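PDB 1TK6: DNA protection during starvation protein from Halobacterium salinarum, which probably protects DNA from oxidative damage by oxidising iron(II) with hydrogen peroxide and storing it as a ferric mineral inside a hollow dodecamer. Local coordinates for residues H46-H51 and E69-A74. Sequence-based numbering, arbitrary orientation.
Sequences HQLKKH and EAAETA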
ATOM      1  N   HIS A  46     -23.319 -16.798 -12.525  1.00 19.66           N
ATOM      2  CA  HIS A  46     -22.951 -17.432 -13.813  1.00 20.20           C
ATOM      3  C   HIS A  46     -23.466 -16.687 -15.062  1.00 18.72           C
ATOM      4  O   HIS A  46     -22.814 -16.649 -16.119  1.00 18.08           O
ATOM      5  CB  HIS A  46     -23.355 -18.898 -13.875  1.00 19.32           C
ATOM      6  CG  HIS A  46     -22.403 -19.783 -13.162  1.00 21.06           C
ATOM      7  ND1 HIS A  46     -21.143 -20.000 -13.638  1.00 14.35           N
ATOM      8  CD2 HIS A  46     -22.568 -20.623 -12.100  1.00 23.41           C
ATOM      9  CE1 HIS A  46     -20.507 -20.800 -12.789  1.00 21.91           C
ATOM     10  NE2 HIS A  46     -21.365 -21.236 -11.883  1.00 22.24           N
ATOM     11  N   GLN A  47     -24.595 -16.053 -14.938  1.00 17.34           N
ATOM     12  CA  GLN A  47     -25.091 -15.258 -16.064  1.00 17.90           C
ATOM     13  C   GLN A  47     -24.424 -13.884 -16.208  1.00 18.06           C
ATOM     14  O   GLN A  47     -24.100 -13.439 -17.320  1.00 19.20           O
ATOM     15  CB  GLN A  47     -26.596 -15.103 -15.964  1.00 18.88           C
ATOM     16  CG  GLN A  47     -27.180 -14.384 -17.128  1.00 21.93           C
ATOM     17  CD  GLN A  47     -28.658 -14.753 -17.353  1.00 26.58           C
ATOM     18  OE1 GLN A  47     -28.979 -15.934 -17.609  1.00 24.89           O
ATOM     19  NE2 GLN A  47     -29.550 -13.753 -17.208  1.00 26.02           N
ATOM     20  N   LEU A  48     -24.140 -13.254 -15.117  1.00 17.64           N
ATOM     21  CA  LEU A  48     -23.326 -12.082 -15.188  1.00 17.36           C
ATOM     22  C   LEU A  48     -21.979 -12.410 -15.794  1.00 17.34           C
ATOM     23  O   LEU A  48     -21.469 -11.650 -16.607  1.00 14.91           O
ATOM     24  CB  LEU A  48     -23.106 -11.488 -13.786  1.00 18.14           C
ATOM     25  CG  LEU A  48     -24.336 -10.915 -13.061  1.00 17.21           C
ATOM     26  CD1 LEU A  48     -24.007 -10.563 -11.722  1.00 15.70           C
ATOM     27  CD2 LEU A  48     -24.817  -9.653 -13.829  1.00 16.42           C
ATOM     28  N   LYS A  49     -21.374 -13.525 -15.398  1.00 17.91           N
ATOM     29  CA  LYS A  49     -20.094 -13.919 -16.027  1.00 19.44           C
ATOM     30  C   LYS A  49     -20.269 -14.012 -17.562  1.00 19.75           C
ATOM     31  O   LYS A  49     -19.490 -13.490 -18.364  1.00 18.62           O
ATOM     32  CB  LYS A  49     -19.607 -15.273 -15.512  1.00 19.24           C
ATOM     33  CG  LYS A  49     -19.181 -15.300 -14.090  1.00 21.18           C
ATOM     34  CD  LYS A  49     -18.056 -14.288 -13.728  1.00 25.77           C
ATOM     35  CE  LYS A  49     -16.811 -14.541 -14.263  1.00 28.71           C
ATOM     36  NZ  LYS A  49     -15.879 -14.232 -13.199  1.00 29.73           N
ATOM     37  N   LYS A  50     -21.297 -14.764 -17.934  1.00 19.84           N
ATOM     38  CA  LYS A  50     -21.612 -14.915 -19.346  1.00 19.07           C
ATOM     39  C   LYS A  50     -21.642 -13.554 -20.023  1.00 18.61           C
ATOM     40  O   LYS A  50     -21.052 -13.375 -21.129  1.00 20.09           O
ATOM     41  CB  LYS A  50     -22.998 -15.711 -19.521  1.00 17.66           C
ATOM     42  CG  LYS A  50     -23.372 -15.786 -21.022  1.00 17.75           C
ATOM     43  CD  LYS A  50     -24.851 -16.136 -21.207  1.00 20.93           C
ATOM     44  CE  LYS A  50     -25.248 -16.468 -22.641  1.00 23.27           C
ATOM     45  NZ  LYS A  50     -26.691 -16.963 -22.632  1.00 25.32           N
ATOM     46  N   HIS A  51     -22.482 -12.649 -19.505  1.00 18.60           N
ATOM     47  CA  HIS A  51     -22.568 -11.340 -20.101  1.00 19.89           C
ATOM     48  C   HIS A  51     -21.235 -10.500 -20.040  1.00 19.34           C
ATOM     49  O   HIS A  51     -20.891  -9.821 -20.943  1.00 18.85           O
ATOM     50  CB  HIS A  51     -23.741 -10.498 -19.570  1.00 20.87           C
ATOM     51  CG  HIS A  51     -25.053 -11.198 -19.607  1.00 22.37           C
ATOM     52  ND1 HIS A  51     -25.220 -12.418 -20.209  1.00 28.63           N
ATOM     53  CD2 HIS A  51     -26.280 -10.816 -19.191  1.00 25.78           C
ATOM     54  CE1 HIS A  51     -26.474 -12.813 -20.050  1.00 28.80           C
ATOM     55  NE2 HIS A  51     -27.142 -11.865 -19.439  1.00 25.59           N
ATOM     56  N   GLU A  69     -17.341  -6.980 -11.989  1.00 22.00           N
ATOM     57  CA  GLU A  69     -17.533  -6.563 -10.624  1.00 22.76           C
ATOM     58  C   GLU A  69     -18.898  -7.021 -10.074  1.00 21.23           C
ATOM     59  O   GLU A  69     -19.037  -7.415  -8.890  1.00 22.38           O
ATOM     60  CB  GLU A  69     -17.381  -5.040 -10.510  1.00 23.72           C
ATOM     61  CG  GLU A  69     -15.912  -4.685 -10.115  1.00 35.23           C
ATOM     62  CD  GLU A  69     -15.398  -3.163 -10.204  1.00 52.37           C
ATOM     63  OE1 GLU A  69     -15.083  -2.507  -9.099  1.00 62.05           O
ATOM     64  OE2 GLU A  69     -15.199  -2.595 -11.358  1.00 58.42           O
ATOM     65  N   ALA A  70     -19.948  -6.957 -10.850  1.00 19.72           N
ATOM     66  CA  ALA A  70     -21.241  -7.473 -10.314  1.00 19.11           C
ATOM     67  C   ALA A  70     -21.164  -8.932 -10.080  1.00 18.45           C
ATOM     68  O   ALA A  70     -21.716  -9.450  -9.147  1.00 20.88           O
ATOM     69  CB  ALA A  70     -22.346  -7.241 -11.311  1.00 19.58           C
ATOM     70  N   ALA A  71     -20.530  -9.669 -10.949  1.00 17.56           N
ATOM     71  CA  ALA A  71     -20.304 -11.063 -10.766  1.00 18.43           C
ATOM     72  C   ALA A  71     -19.527 -11.426  -9.470  1.00 19.80           C
ATOM     73  O   ALA A  71     -19.972 -12.279  -8.623  1.00 19.90           O
ATOM     74  CB  ALA A  71     -19.705 -11.621 -11.981  1.00 18.43           C
ATOM     75  N   GLU A  72     -18.499 -10.675  -9.198  1.00 20.52           N
ATOM     76  CA  GLU A  72     -17.755 -10.833  -7.962  1.00 21.79           C
ATOM     77  C   GLU A  72     -18.612 -10.539  -6.775  1.00 21.42           C
ATOM     78  O   GLU A  72     -18.499 -11.237  -5.778  1.00 20.05           O
ATOM     79  CB  GLU A  72     -16.512  -9.892  -7.949  1.00 24.52           C
ATOM     80  CG  GLU A  72     -15.505  -9.956  -6.744  1.00 35.26           C
ATOM     81  CD  GLU A  72     -14.332  -8.829  -6.602  1.00 49.62           C
ATOM     82  OE1 GLU A  72     -14.539  -7.564  -6.873  1.00 58.45           O
ATOM     83  OE2 GLU A  72     -13.178  -9.180  -6.103  1.00 57.28           O
ATOM     84  N   THR A  73     -19.484  -9.546  -6.829  1.00 21.03           N
ATOM     85  CA  THR A  73     -20.342  -9.255  -5.689  1.00 21.12           C
ATOM     86  C   THR A  73     -21.328 -10.342  -5.483  1.00 20.30           C
ATOM     87  O   THR A  73     -21.469 -10.787  -4.412  1.00 20.44           O
ATOM     88  CB  THR A  73     -21.093  -8.019  -5.997  1.00 23.71           C
ATOM     89  OG1 THR A  73     -20.184  -6.963  -5.925  1.00 23.71           O
ATOM     90  CG2 THR A  73     -22.191  -7.654  -4.922  1.00 21.56           C
ATOM     91  N   ALA A  74     -21.919 -10.865  -6.551  1.00 20.94           N
ATOM     92  CA  ALA A  74     -22.805 -12.019  -6.444  1.00 20.07           C
ATOM     93  C   ALA A  74     -22.164 -13.193  -5.837  1.00 21.66           C
ATOM     94  O   ALA A  74     -22.724 -13.827  -4.885  1.00 20.87           O
ATOM     95  CB  ALA A  74     -23.325 -12.421  -7.756  1.00 20.38           C
TER
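Leu48 and Ala71 mark the centre of an apolar contact: Leu48 CA lies 5.5 Å from Ala71 CA, and Leu48 CB lies 3.9 Å from Ala71 CB. Leu48 continues past this point: with CG anti to the carbonyl carbon (chi1 -66°) and CD1 extended away from CA at chi2, its CD1 reaches the backbone of 69-74, 3.6 Å from Ala70 O, and packs 3.7 Å from Ala70 CB. Ala74 CB is a looser neighbour, 4.4 Å from Leu48 CD1. The segment axes come within 8.5 Å, consistent with the small alanine side chains at 70, 71 and 74 facing 46-51; the leucine is the bulkier partner.

The second element is aliphatic contact from a charged residue. The turn at chi2 (-57°) lays Lys49 CD 3.6 Å from Ala71 CB, so that this methyl touches both Lys49 and Leu48; further bends set the course of CE and NZ. The lysine end makes a long, weak ion pair with Glu75 of a neighbouring subunit, and its side chain lies about 5 Å from a bound iron(III) ion.

The axes of 46-51 and 69-74, at 165°, run nearly antiparallel; the segments lie on helices 24-54 and 60-87, consecutive helices of the ferritin-like four-helix bundle, here beside the intersubunit iron site to which His52 contributes.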